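PDB 5GGY: Iron(III) ABC transporter, periplasmic iron-compound-binding protein from Vibrio cholerae, which probably binds ferric siderophores such as Desferal in the periplasm and delivers them to an ABC transporter for iron import. Local coordinates for residues Asp89-Leu94 / Val100-Asn105; Val236-Arg239 / Phe243-Ala246; Ser118-Leu123 / Ala131-Lys136; Ala149-Ala154 / Ala270-Leu275; Lys200-Val205 / Trp256-Ala261. All blocks are in the same frame, centred on the assembly; numbering follows the deposited sequence.

Contact 1 of 5, residues Asp89-Leu94 / Val100-Asn105; sequences DLLATL and VVYLPN
Leu91 lays its forked end over the Tyr102 ring, and this apolar meeting fastens helix 91-95 to strand 100-102 within a beta-alpha-beta unit that starts with strand 80-83. The unit belongs to the lobe that precedes the long helix 130-154 in this periplasmic binding fold. The dense part of the contact begins with the pair itself. CD1 of Leu91 stands 3.7 Å from the centroid of the Tyr102 ring and 15° off the ring normal, a CH-pi contact over one face. CG of Tyr102 lies anti to the backbone N (chi1 175°), which carries the ring toward the helix. The second branch is shared: Leu91 CD2 lies 3.7 Å from Tyr102 CD2 and 3.9 Å from Val100 CG1. Val100 is well engaged too, its CG2 packing on Leu94 CB at 3.7 Å and on the carbonyl carbon, Leu94 C, at 3.6 Å. Leu94 is buried and also touches Leu70 and Leu22. The outward-facing side of the helix is different: Ala92, which is exposed, and Thr93 both direct their CB atoms away from the strand. No hydrogen bond crosses between the segments; the contact is apolar and CH-pi. Leu91 CD1 and Pro104 CD lie over opposite faces of the Tyr102 ring, each offset toward the rim, with Pro104 CD 3.7 Å above the plane.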
# COMPACT_ATOMS: atom_id res chain seq x y z
N ASP A 89 2.09 30.26 -4.69
CA ASP A 89 2.39 31.63 -5.10
C ASP A 89 3.43 32.28 -4.18
O ASP A 89 3.89 33.39 -4.45
CB ASP A 89 1.12 32.48 -5.13
CG ASP A 89 0.22 32.14 -6.30
OD1 ASP A 89 0.74 31.75 -7.36
OD2 ASP A 89 -1.02 32.25 -6.15
N LEU A 90 3.80 31.58 -3.12
CA LEU A 90 4.77 32.09 -2.16
C LEU A 90 6.08 31.32 -2.21
O LEU A 90 7.01 31.61 -1.46
CB LEU A 90 4.20 32.04 -0.74
CG LEU A 90 3.12 33.05 -0.39
CD1 LEU A 90 2.59 32.80 1.01
CD2 LEU A 90 3.65 34.47 -0.51
N LEU A 91 6.16 30.34 -3.11
CA LEU A 91 7.31 29.45 -3.21
C LEU A 91 8.64 30.19 -3.40
O LEU A 91 9.63 29.89 -2.73
CB LEU A 91 7.12 28.45 -4.36
CG LEU A 91 6.01 27.41 -4.19
CD1 LEU A 91 5.99 26.44 -5.36
CD2 LEU A 91 6.18 26.67 -2.88
N ALA A 92 8.65 31.16 -4.31
CA ALA A 92 9.87 31.90 -4.62
C ALA A 92 10.35 32.73 -3.43
O ALA A 92 11.55 32.82 -3.18
CB ALA A 92 9.65 32.79 -5.83
N THR A 93 9.41 33.32 -2.70
CA THR A 93 9.73 34.11 -1.52
C THR A 93 10.20 33.23 -0.37
O THR A 93 11.16 33.56 0.33
CB THR A 93 8.51 34.94 -1.05
OG1 THR A 93 8.08 35.81 -2.10
CG2 THR A 93 8.87 35.76 0.18
N LEU A 94 9.52 32.10 -0.18
CA LEU A 94 9.89 31.15 0.87
C LEU A 94 11.29 30.59 0.64
O LEU A 94 12.01 30.30 1.59
CB LEU A 94 8.86 30.02 0.93
CG LEU A 94 7.45 30.38 1.41
CD1 LEU A 94 6.43 29.41 0.84
CD2 LEU A 94 7.40 30.39 2.93
N VAL A 100 12.98 25.00 -0.26
CA VAL A 100 11.57 24.65 -0.21
C VAL A 100 11.27 23.33 -0.92
O VAL A 100 11.63 23.14 -2.09
CB VAL A 100 10.69 25.75 -0.84
CG1 VAL A 100 9.22 25.34 -0.81
CG2 VAL A 100 10.89 27.07 -0.12
N VAL A 101 10.60 22.42 -0.21
CA VAL A 101 10.13 21.19 -0.81
C VAL A 101 8.64 21.32 -1.12
O VAL A 101 7.81 21.39 -0.21
CB VAL A 101 10.38 19.98 0.10
CG1 VAL A 101 10.02 18.69 -0.62
CG2 VAL A 101 11.83 19.95 0.56
N TYR A 102 8.31 21.36 -2.40
CA TYR A 102 6.94 21.61 -2.84
C TYR A 102 6.24 20.33 -3.27
O TYR A 102 6.52 19.78 -4.33
CB TYR A 102 6.95 22.63 -3.99
CG TYR A 102 5.60 22.90 -4.62
CD1 TYR A 102 5.38 22.59 -5.96
CD2 TYR A 102 4.56 23.46 -3.90
CE1 TYR A 102 4.15 22.84 -6.55
CE2 TYR A 102 3.34 23.71 -4.48
CZ TYR A 102 3.14 23.40 -5.81
OH TYR A 102 1.91 23.64 -6.39
N LEU A 103 5.33 19.85 -2.42
CA LEU A 103 4.58 18.63 -2.70
C LEU A 103 3.08 18.92 -2.78
O LEU A 103 2.37 18.82 -1.79
CB LEU A 103 4.83 17.57 -1.62
CG LEU A 103 6.26 17.40 -1.10
CD1 LEU A 103 6.47 18.22 0.17
CD2 LEU A 103 6.58 15.93 -0.86
N PRO A 104 2.60 19.27 -3.99
CA PRO A 104 1.19 19.62 -4.19
C PRO A 104 0.28 18.40 -4.29
O PRO A 104 0.73 17.31 -4.66
CB PRO A 104 1.22 20.39 -5.50
CG PRO A 104 2.35 19.79 -6.26
CD PRO A 104 3.39 19.45 -5.22
N ASN A 105 -0.99 18.59 -3.96
CA ASN A 105 -1.98 17.53 -4.03
C ASN A 105 -3.38 18.11 -4.24
O ASN A 105 -3.55 19.33 -4.28
CB ASN A 105 -1.94 16.68 -2.76
CG ASN A 105 -2.61 15.32 -2.94
OD1 ASN A 105 -3.28 15.07 -3.95
ND2 ASN A 105 -2.44 14.44 -1.96

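Contact 2 of 5, residues Val236-Arg239 / Phe243-Ala246; sequences VLWR and FVQA
Two first torsions bring the rings of Trp238 and Phe243 together. In Trp238 the indole is staggered opposite the main-chain nitrogen (chi1 175°), which swings it out beside the following helix. Phe243 takes the less common position with CG between N and the carbonyl carbon (chi1 47°), and its ring rises to the same side. Val244 contributes its CG2 branch, which is aimed at the indole. As a result one face of Trp238 receives both neighbours. Val244 CG2 is 3.6 Å from the centroid of the five-membered ring, a CH-pi contact over the face; its nearest indole atom is Trp238 CE2, 3.4 Å away, and Trp238 O lies closer still to the same methyl at 3.2 Å. Phe243 offers its edge to the six-membered ring in a T-shaped pair, with centroids 5.7 Å apart and planes at 75°. Its CE1 does the touching, 4.0 Å from Trp238 CH2. No hydrogen bond crosses between the segments.

The two short helices, 236-239 and 242-245, lie in the crossover that links the parallel neighbouring strands 219-223 and 249-252 of the mixed sheet. Trp238, Phe243 and Val244 all touch Val249, which sets the cluster against the first residue of strand 249-252. Toward solvent the contact becomes a backbone-to-aliphatic one. Arg239 CA meets Val244 CG1 at 4.0 Å, the CB of Arg239 pointing away from the second helix, and CG of the exposed Gln245 lies 3.4 Å from Arg239 O.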
# COMPACT_ATOMS: atom_id res chain seq x y z
N VAL A 236 -36.96 20.89 7.25
CA VAL A 236 -37.94 20.10 6.51
C VAL A 236 -37.29 19.31 5.38
O VAL A 236 -37.63 18.14 5.15
CB VAL A 236 -39.05 21.00 5.93
CG1 VAL A 236 -40.17 20.16 5.36
CG2 VAL A 236 -39.57 21.94 7.00
N LEU A 237 -36.35 19.94 4.68
CA LEU A 237 -35.69 19.31 3.55
C LEU A 237 -34.88 18.09 3.97
O LEU A 237 -34.75 17.12 3.22
CB LEU A 237 -34.78 20.32 2.84
CG LEU A 237 -34.01 19.83 1.60
CD1 LEU A 237 -34.96 19.33 0.53
CD2 LEU A 237 -33.12 20.94 1.06
N TRP A 238 -34.33 18.13 5.18
CA TRP A 238 -33.51 17.05 5.70
C TRP A 238 -34.35 15.94 6.32
O TRP A 238 -34.07 14.76 6.11
CB TRP A 238 -32.52 17.59 6.73
CG TRP A 238 -31.69 16.54 7.41
CD1 TRP A 238 -31.97 15.91 8.59
CD2 TRP A 238 -30.44 16.01 6.97
NE1 TRP A 238 -30.98 15.02 8.90
CE2 TRP A 238 -30.02 15.06 7.92
CE3 TRP A 238 -29.63 16.25 5.85
CZ2 TRP A 238 -28.83 14.35 7.79
CZ3 TRP A 238 -28.45 15.54 5.72
CH2 TRP A 238 -28.06 14.60 6.68
N ARG A 239 -35.38 16.31 7.07
CA ARG A 239 -36.25 15.33 7.71
C ARG A 239 -37.05 14.53 6.69
O ARG A 239 -37.57 13.46 6.99
CB ARG A 239 -37.21 16.02 8.69
CG ARG A 239 -36.82 15.87 10.15
CD ARG A 239 -38.01 16.15 11.06
NE ARG A 239 -38.30 15.03 11.95
CZ ARG A 239 -39.08 14.01 11.63
NH1 ARG A 239 -39.66 13.96 10.44
NH2 ARG A 239 -39.29 13.03 12.50
N PHE A 243 -32.81 8.68 3.14
CA PHE A 243 -31.82 8.08 4.03
C PHE A 243 -32.02 8.51 5.47
O PHE A 243 -31.61 7.81 6.40
CB PHE A 243 -30.40 8.44 3.57
CG PHE A 243 -30.22 9.89 3.26
CD1 PHE A 243 -29.86 10.79 4.25
CD2 PHE A 243 -30.39 10.37 1.97
CE1 PHE A 243 -29.69 12.13 3.97
CE2 PHE A 243 -30.21 11.71 1.68
CZ PHE A 243 -29.86 12.59 2.68
N VAL A 244 -32.64 9.66 5.66
CA VAL A 244 -32.91 10.17 7.00
C VAL A 244 -34.08 9.43 7.64
O VAL A 244 -33.99 8.98 8.78
CB VAL A 244 -33.20 11.69 6.98
CG1 VAL A 244 -33.87 12.13 8.27
CG2 VAL A 244 -31.92 12.47 6.73
N GLN A 245 -35.16 9.30 6.88
CA GLN A 245 -36.34 8.59 7.36
C GLN A 245 -36.07 7.11 7.53
O GLN A 245 -36.69 6.44 8.36
CB GLN A 245 -37.51 8.80 6.39
CG GLN A 245 -38.11 10.20 6.43
CD GLN A 245 -39.17 10.40 5.37
OE1 GLN A 245 -38.98 10.04 4.21
NE2 GLN A 245 -40.30 10.97 5.77
N ALA A 246 -35.13 6.59 6.75
CA ALA A 246 -34.74 5.18 6.84
C ALA A 246 -33.68 4.98 7.92
O ALA A 246 -33.32 3.85 8.24
CB ALA A 246 -34.24 4.67 5.50

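Contact 3 of 5, residues Ser118-Leu123 / Ala131-Lys136; sequences SHFKTL and AVAQQK
Apolar contact comes first: Phe120 of helix 112-126 reaches across to Ala133 of helix 130-154, its CE2 lying 3.6 Å from Ala133 CB. The ring projects this far because CG is anti to the backbone N (chi1 -176°), so that the benzyl group points out from its helix, while the small methyl of the partner lets the ring edge reach Ala133 CA, 3.5 Å from Phe120 CE2. The CZ corner also comes to 4.5 Å from Lys136 CB, a marginal touch.

A second kind of contact sets aromatic edge against carbonyl oxygen. Ala133 O lies at the rim of the Phe120 ring, in its plane and 3.5 Å from CE2, where the slightly positive ring hydrogens would suit an oxygen.

No hydrogen bond crosses between the segments. Within segment 118-123, His119 O accepts from two donors on the same face of its plane, Leu123 N in the regular helical pattern at 2.9 Å and Thr122 OG1 at 2.8 Å. The hydroxyl comes in steeply, with a C=O...donor angle of 106° and a tilt of 33° from the carbonyl plane, and so an outward-facing polar side chain is tied back to its own helix.

Charges are settled elsewhere. Lys136 turns its tip away from Phe120 to form a salt bridge with Glu32, and Lys121 NZ pairs with Glu54 of the second subunit.

Around the contact, Phe120 also packs on Gln29 and Glu32 of helix 24-32, on Leu137 one turn along helix 130-154, and on Ala261 in the loop that leads into helix 262-276.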
# COMPACT_ATOMS: atom_id res chain seq x y z
N SER A 118 2.28 8.69 -1.94
CA SER A 118 3.55 8.90 -2.63
C SER A 118 4.38 9.98 -1.94
O SER A 118 5.59 9.84 -1.79
CB SER A 118 3.30 9.29 -4.10
OG SER A 118 4.53 9.41 -4.79
N HIS A 119 3.72 11.05 -1.51
CA HIS A 119 4.40 12.13 -0.80
C HIS A 119 4.93 11.64 0.54
O HIS A 119 6.02 12.04 0.97
CB HIS A 119 3.46 13.32 -0.58
CG HIS A 119 3.19 14.11 -1.83
ND1 HIS A 119 3.79 13.82 -3.03
CD2 HIS A 119 2.39 15.17 -2.05
CE1 HIS A 119 3.37 14.67 -3.95
NE2 HIS A 119 2.52 15.51 -3.38
N PHE A 120 4.17 10.77 1.19
CA PHE A 120 4.55 10.19 2.48
C PHE A 120 5.85 9.41 2.35
O PHE A 120 6.70 9.44 3.24
CB PHE A 120 3.42 9.30 3.00
CG PHE A 120 3.67 8.72 4.36
CD1 PHE A 120 3.72 9.54 5.48
CD2 PHE A 120 3.81 7.36 4.53
CE1 PHE A 120 3.92 9.00 6.74
CE2 PHE A 120 4.02 6.81 5.78
CZ PHE A 120 4.08 7.63 6.88
N LYS A 121 6.00 8.72 1.23
CA LYS A 121 7.20 7.94 0.97
C LYS A 121 8.41 8.82 0.65
O LYS A 121 9.49 8.62 1.21
CB LYS A 121 6.96 6.97 -0.18
CG LYS A 121 5.92 5.92 0.11
CD LYS A 121 5.63 5.12 -1.14
CE LYS A 121 4.75 3.94 -0.83
NZ LYS A 121 4.40 3.23 -2.09
N THR A 122 8.22 9.78 -0.24
CA THR A 122 9.29 10.69 -0.64
C THR A 122 9.83 11.48 0.54
O THR A 122 11.04 11.68 0.67
CB THR A 122 8.82 11.67 -1.73
OG1 THR A 122 7.65 12.36 -1.28
CG2 THR A 122 8.49 10.92 -3.01
N LEU A 123 8.93 11.93 1.41
CA LEU A 123 9.33 12.64 2.62
C LEU A 123 10.12 11.73 3.54
O LEU A 123 11.07 12.16 4.19
CB LEU A 123 8.10 13.20 3.34
CG LEU A 123 7.41 14.40 2.69
CD1 LEU A 123 6.11 14.73 3.41
CD2 LEU A 123 8.34 15.61 2.68
N ALA A 131 11.68 3.19 6.96
CA ALA A 131 11.25 2.00 7.68
C ALA A 131 9.94 2.24 8.44
O ALA A 131 9.04 1.40 8.42
CB ALA A 131 12.34 1.53 8.64
N VAL A 132 9.86 3.38 9.11
CA VAL A 132 8.65 3.74 9.85
C VAL A 132 7.50 4.01 8.88
O VAL A 132 6.35 3.67 9.17
CB VAL A 132 8.91 4.98 10.76
CG1 VAL A 132 10.27 5.59 10.46
CG2 VAL A 132 7.80 6.01 10.63
N ALA A 133 7.82 4.57 7.72
CA ALA A 133 6.81 4.83 6.69
C ALA A 133 6.21 3.53 6.17
O ALA A 133 5.00 3.43 5.98
CB ALA A 133 7.41 5.63 5.55
N GLN A 134 7.07 2.54 5.95
CA GLN A 134 6.62 1.23 5.48
C GLN A 134 5.77 0.53 6.52
O GLN A 134 4.75 -0.07 6.20
CB GLN A 134 7.82 0.35 5.11
CG GLN A 134 8.06 0.22 3.62
CD GLN A 134 6.94 -0.51 2.91
OE1 GLN A 134 6.71 -1.70 3.15
NE2 GLN A 134 6.23 0.19 2.04
N GLN A 135 6.18 0.63 7.78
CA GLN A 135 5.47 -0.02 8.88
C GLN A 135 4.07 0.57 9.05
O GLN A 135 3.14 -0.15 9.41
CB GLN A 135 6.28 0.11 10.18
CG GLN A 135 5.64 0.94 11.28
CD GLN A 135 4.63 0.16 12.10
OE1 GLN A 135 4.80 -1.04 12.33
NE2 GLN A 135 3.57 0.83 12.54
N LYS A 136 3.92 1.86 8.79
CA LYS A 136 2.63 2.52 8.97
C LYS A 136 1.70 2.27 7.79
O LYS A 136 0.48 2.20 7.96
CB LYS A 136 2.82 4.02 9.19
CG LYS A 136 3.41 4.36 10.54
CD LYS A 136 3.02 5.76 10.98
CE LYS A 136 3.37 5.99 12.44
NZ LYS A 136 2.86 7.31 12.92

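Contact 4 of 5, residues Ala149-Ala154 / Ala270-Leu275; sequences ASLQHA and AITESL
Leu151 meets Thr272 and Leu275 without any flat group between them: no ring, amide or carboxylate lends a face or an edge to this interface. The one ring of the two segments, the His153 imidazole, lies off the contact and is tied back by a weak hydrogen bond from ND1 to Ala149 O at 3.3 Å. What remains is branched aliphatic carbon. CD2 of Leu151 does the touching, 4.0 Å from Thr272 CG2 and a looser 4.3 Å from Leu275 CD2. Leu151 places its CG anti to the carbonyl carbon (chi1 -68°), which sends the fork toward the neighbouring helix. Thr272 is turned just as usefully: its methyl is presented to Leu151, while OG1 is directed back along its own helix to bond with Ala268 O.

The helices concerned are 130-154, whose length and position match the single long helix that connects the two lobes in binding proteins of this family, and 262-276, near the end of the chain. Leu189 touches both Leu151 and Thr272, and Leu276 also packs on Leu151. On its other flank helix 262-276 rests on the sheet, with Ile271 and Ser274 against Leu221 and with Ser274 OG bonded to Ser251 O.

All three touching residues are buried, yet no hydrogen bond or salt bridge crosses between the segments. Since the threonine hydroxyl is already bonded to Ala268 O within its own helix, the chemistry implies an association held by apolar burial.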
# COMPACT_ATOMS: atom_id res chain seq x y z
N ALA A 149 -13.88 -6.35 6.92
CA ALA A 149 -14.46 -7.57 7.45
C ALA A 149 -15.52 -7.27 8.50
O ALA A 149 -16.54 -7.95 8.58
CB ALA A 149 -13.37 -8.45 8.05
N SER A 150 -15.27 -6.23 9.30
CA SER A 150 -16.20 -5.80 10.33
C SER A 150 -17.52 -5.32 9.71
O SER A 150 -18.59 -5.48 10.30
CB SER A 150 -15.58 -4.70 11.18
OG SER A 150 -14.39 -5.14 11.80
N LEU A 151 -17.42 -4.74 8.52
CA LEU A 151 -18.60 -4.25 7.81
C LEU A 151 -19.41 -5.40 7.20
O LEU A 151 -20.63 -5.46 7.35
CB LEU A 151 -18.20 -3.25 6.73
CG LEU A 151 -17.64 -1.92 7.22
CD1 LEU A 151 -17.13 -1.09 6.05
CD2 LEU A 151 -18.69 -1.15 8.00
N GLN A 152 -18.72 -6.31 6.51
CA GLN A 152 -19.39 -7.43 5.86
C GLN A 152 -19.78 -8.52 6.86
O GLN A 152 -20.23 -9.59 6.48
CB GLN A 152 -18.51 -8.01 4.75
CG GLN A 152 -17.15 -8.51 5.22
CD GLN A 152 -16.18 -8.72 4.07
OE1 GLN A 152 -16.52 -8.49 2.91
NE2 GLN A 152 -14.97 -9.14 4.39
N HIS A 153 -19.58 -8.23 8.14
CA HIS A 153 -20.08 -9.09 9.21
C HIS A 153 -21.37 -8.49 9.76
O HIS A 153 -22.28 -9.21 10.17
CB HIS A 153 -19.04 -9.25 10.32
CG HIS A 153 -18.42 -10.61 10.37
ND1 HIS A 153 -17.41 -11.00 9.52
CD2 HIS A 153 -18.66 -11.67 11.19
CE1 HIS A 153 -17.06 -12.25 9.80
NE2 HIS A 153 -17.80 -12.67 10.81
N ALA A 154 -21.43 -7.16 9.77
CA ALA A 154 -22.59 -6.43 10.26
C ALA A 154 -23.58 -6.13 9.14
O ALA A 154 -24.77 -5.95 9.39
CB ALA A 154 -22.16 -5.15 10.94
N ALA A 270 -13.00 5.90 11.23
CA ALA A 270 -14.09 6.79 11.64
C ALA A 270 -15.34 6.51 10.83
O ALA A 270 -16.45 6.49 11.37
CB ALA A 270 -13.66 8.24 11.50
N ILE A 271 -15.16 6.30 9.53
CA ILE A 271 -16.26 5.98 8.64
C ILE A 271 -16.88 4.63 9.01
O ILE A 271 -18.10 4.50 9.09
CB ILE A 271 -15.81 5.96 7.17
CG1 ILE A 271 -15.63 7.40 6.65
CG2 ILE A 271 -16.80 5.20 6.30
CD1 ILE A 271 -15.08 7.49 5.24
N THR A 272 -16.02 3.63 9.25
CA THR A 272 -16.47 2.31 9.68
C THR A 272 -17.27 2.41 10.97
O THR A 272 -18.36 1.85 11.08
CB THR A 272 -15.28 1.36 9.90
OG1 THR A 272 -14.63 1.11 8.65
CG2 THR A 272 -15.76 0.04 10.49
N GLU A 273 -16.73 3.14 11.94
CA GLU A 273 -17.38 3.37 13.22
C GLU A 273 -18.77 3.97 13.07
O GLU A 273 -19.73 3.51 13.69
CB GLU A 273 -16.50 4.26 14.09
CG GLU A 273 -17.21 4.88 15.28
CD GLU A 273 -16.33 5.86 16.01
OE1 GLU A 273 -15.09 5.75 15.90
OE2 GLU A 273 -16.87 6.76 16.70
N SER A 274 -18.89 5.00 12.24
CA SER A 274 -20.18 5.65 12.02
C SER A 274 -21.12 4.77 11.21
O SER A 274 -22.34 4.90 11.29
CB SER A 274 -19.99 7.00 11.31
OG SER A 274 -19.76 8.03 12.24
N LEU A 275 -20.55 3.87 10.42
CA LEU A 275 -21.33 3.01 9.54
C LEU A 275 -21.74 1.72 10.24
O LEU A 275 -22.75 1.10 9.89
CB LEU A 275 -20.56 2.71 8.26
CG LEU A 275 -21.41 2.33 7.05
CD1 LEU A 275 -22.40 3.44 6.74
CD2 LEU A 275 -20.51 2.06 5.85

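Contact 5 of 5, residues Lys200-Val205 / Trp256-Ala261; sequences KEWGIV and WSYGGA
Trp202 and Tyr258 meet beside a bridging water, which donates a 2.8 Å hydrogen bond to Ser257 O and a weak one of 3.4 Å to Trp202 O. The same Trp202 O lies in the plane of the Tyr258 ring at its edge, 3.3 Å from CE2. Alongside it, the two aromatic groups form an offset edge-to-face pair. The edge of the indole is directed at the face of Tyr258, with the centroids of its six-membered ring and of the phenol ring 5.8 Å apart and the planes nearly perpendicular at 89°. Trp202 CE3 comes within 3.8 Å of Tyr258 CD2. At the far end of the phenol, Ile204 CG2 lies 3.6 Å from Tyr258 OH, so the ring is flanked along one edge by backbone oxygen and methyl.

Centred about 6 Å from the centre of the chain, the contact joins the turn before strand 204-208, and its first residue, to the loop between strand 249-252 and helix 262-276. Such a place between the lobes is consistent with the ligand cleft of this family. Ile204 and Tyr258 both pack on Tyr176 of strand 172-176, Trp202 reaches Pro86 in the first lobe, and Gly260 N and Ala261 N bond to Glu28 and Gln29 of helix 24-32.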
# COMPACT_ATOMS: atom_id res chain seq x y z
N LYS A 200 -12.62 16.42 -9.20
CA LYS A 200 -12.62 17.86 -9.01
C LYS A 200 -11.40 18.28 -8.20
O LYS A 200 -10.64 17.43 -7.73
CB LYS A 200 -13.90 18.31 -8.30
CG LYS A 200 -15.17 18.12 -9.11
CD LYS A 200 -15.57 19.39 -9.83
CE LYS A 200 -16.22 19.09 -11.17
NZ LYS A 200 -16.74 20.32 -11.81
N GLU A 201 -11.20 19.58 -8.06
CA GLU A 201 -10.16 20.08 -7.17
C GLU A 201 -10.59 19.81 -5.73
O GLU A 201 -11.78 19.93 -5.40
CB GLU A 201 -9.92 21.57 -7.38
CG GLU A 201 -8.71 22.11 -6.62
CD GLU A 201 -8.57 23.62 -6.72
OE1 GLU A 201 -9.49 24.27 -7.26
OE2 GLU A 201 -7.54 24.16 -6.26
N TRP A 202 -9.63 19.41 -4.89
CA TRP A 202 -9.87 19.03 -3.50
C TRP A 202 -10.76 17.79 -3.36
O TRP A 202 -11.11 17.40 -2.25
CB TRP A 202 -10.47 20.19 -2.71
CG TRP A 202 -9.60 21.40 -2.66
CD1 TRP A 202 -9.81 22.58 -3.31
CD2 TRP A 202 -8.38 21.55 -1.93
NE1 TRP A 202 -8.79 23.46 -3.03
CE2 TRP A 202 -7.90 22.85 -2.18
CE3 TRP A 202 -7.65 20.71 -1.09
CZ2 TRP A 202 -6.72 23.32 -1.62
CZ3 TRP A 202 -6.48 21.18 -0.53
CH2 TRP A 202 -6.02 22.48 -0.80
N GLY A 203 -11.12 17.19 -4.49
CA GLY A 203 -11.99 16.03 -4.49
C GLY A 203 -13.40 16.35 -4.01
O GLY A 203 -14.04 15.52 -3.37
N ILE A 204 -13.88 17.56 -4.31
CA ILE A 204 -15.21 17.97 -3.88
C ILE A 204 -15.98 18.71 -4.97
O ILE A 204 -15.42 19.44 -5.77
CB ILE A 204 -15.14 18.89 -2.64
CG1 ILE A 204 -14.21 20.07 -2.88
CG2 ILE A 204 -14.71 18.11 -1.41
CD1 ILE A 204 -14.27 21.13 -1.81
N VAL A 205 -17.29 18.50 -4.99
CA VAL A 205 -18.18 19.28 -5.84
C VAL A 205 -19.35 19.77 -4.99
O VAL A 205 -19.86 19.05 -4.12
CB VAL A 205 -18.69 18.48 -7.06
CG1 VAL A 205 -19.51 17.27 -6.62
CG2 VAL A 205 -19.50 19.37 -7.99
N TRP A 256 -9.63 14.89 8.88
CA TRP A 256 -9.32 15.80 7.78
C TRP A 256 -9.37 15.08 6.44
O TRP A 256 -8.63 14.13 6.19
CB TRP A 256 -7.94 16.43 8.00
CG TRP A 256 -7.65 17.62 7.13
CD1 TRP A 256 -6.54 17.82 6.36
CD2 TRP A 256 -8.47 18.79 6.95
NE1 TRP A 256 -6.61 19.03 5.71
CE2 TRP A 256 -7.79 19.64 6.06
CE3 TRP A 256 -9.71 19.19 7.46
CZ2 TRP A 256 -8.31 20.87 5.66
CZ3 TRP A 256 -10.22 20.41 7.06
CH2 TRP A 256 -9.52 21.24 6.17
N SER A 257 -10.27 15.55 5.57
CA SER A 257 -10.48 14.92 4.27
C SER A 257 -9.51 15.46 3.22
O SER A 257 -9.63 15.15 2.04
CB SER A 257 -11.92 15.14 3.81
OG SER A 257 -12.85 14.76 4.82
N TYR A 258 -8.56 16.27 3.67
CA TYR A 258 -7.53 16.81 2.79
C TYR A 258 -6.15 16.64 3.42
O TYR A 258 -5.36 17.58 3.45
CB TYR A 258 -7.80 18.28 2.48
CG TYR A 258 -9.27 18.59 2.25
CD1 TYR A 258 -10.06 19.08 3.28
CD2 TYR A 258 -9.86 18.37 1.02
CE1 TYR A 258 -11.39 19.36 3.09
CE2 TYR A 258 -11.20 18.64 0.81
CZ TYR A 258 -11.96 19.14 1.85
OH TYR A 258 -13.30 19.42 1.66
N GLY A 259 -5.88 15.44 3.93
CA GLY A 259 -4.66 15.18 4.66
C GLY A 259 -3.66 14.29 3.94
O GLY A 259 -3.64 14.22 2.71
N GLY A 260 -2.84 13.60 4.72
CA GLY A 260 -1.79 12.75 4.18
C GLY A 260 -2.15 11.28 4.12
O GLY A 260 -3.32 10.91 4.05
N ALA A 261 -1.12 10.44 4.17
CA ALA A 261 -1.29 8.99 4.04
C ALA A 261 -2.08 8.38 5.18
O ALA A 261 -2.94 7.53 4.96
CB ALA A 261 0.07 8.31 3.93
O HOH W 1 -10.42 14.51 -0.54

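How the contacts relate
From the N terminus, contact 1 closes a short turn inside the first lobe. Contact 3 follows in series, closing the turn between helices 112-126 and 130-154; the two touch where Pro104 O probably bonds to His119 NE2. Helix 130-154 then runs on to contact 4, which closes the longest loop by bringing residues 270-275 back to its far end. Contact 5 lies within that loop and closes about 50 residues; within its span, contact 2 closes the short link between two helices. None of the loops cross. Contact 2 marks the outer second lobe, its centre about 44 Å from that of contact 1, whereas contact 5 touches contact 3 through Ala261 and Phe120.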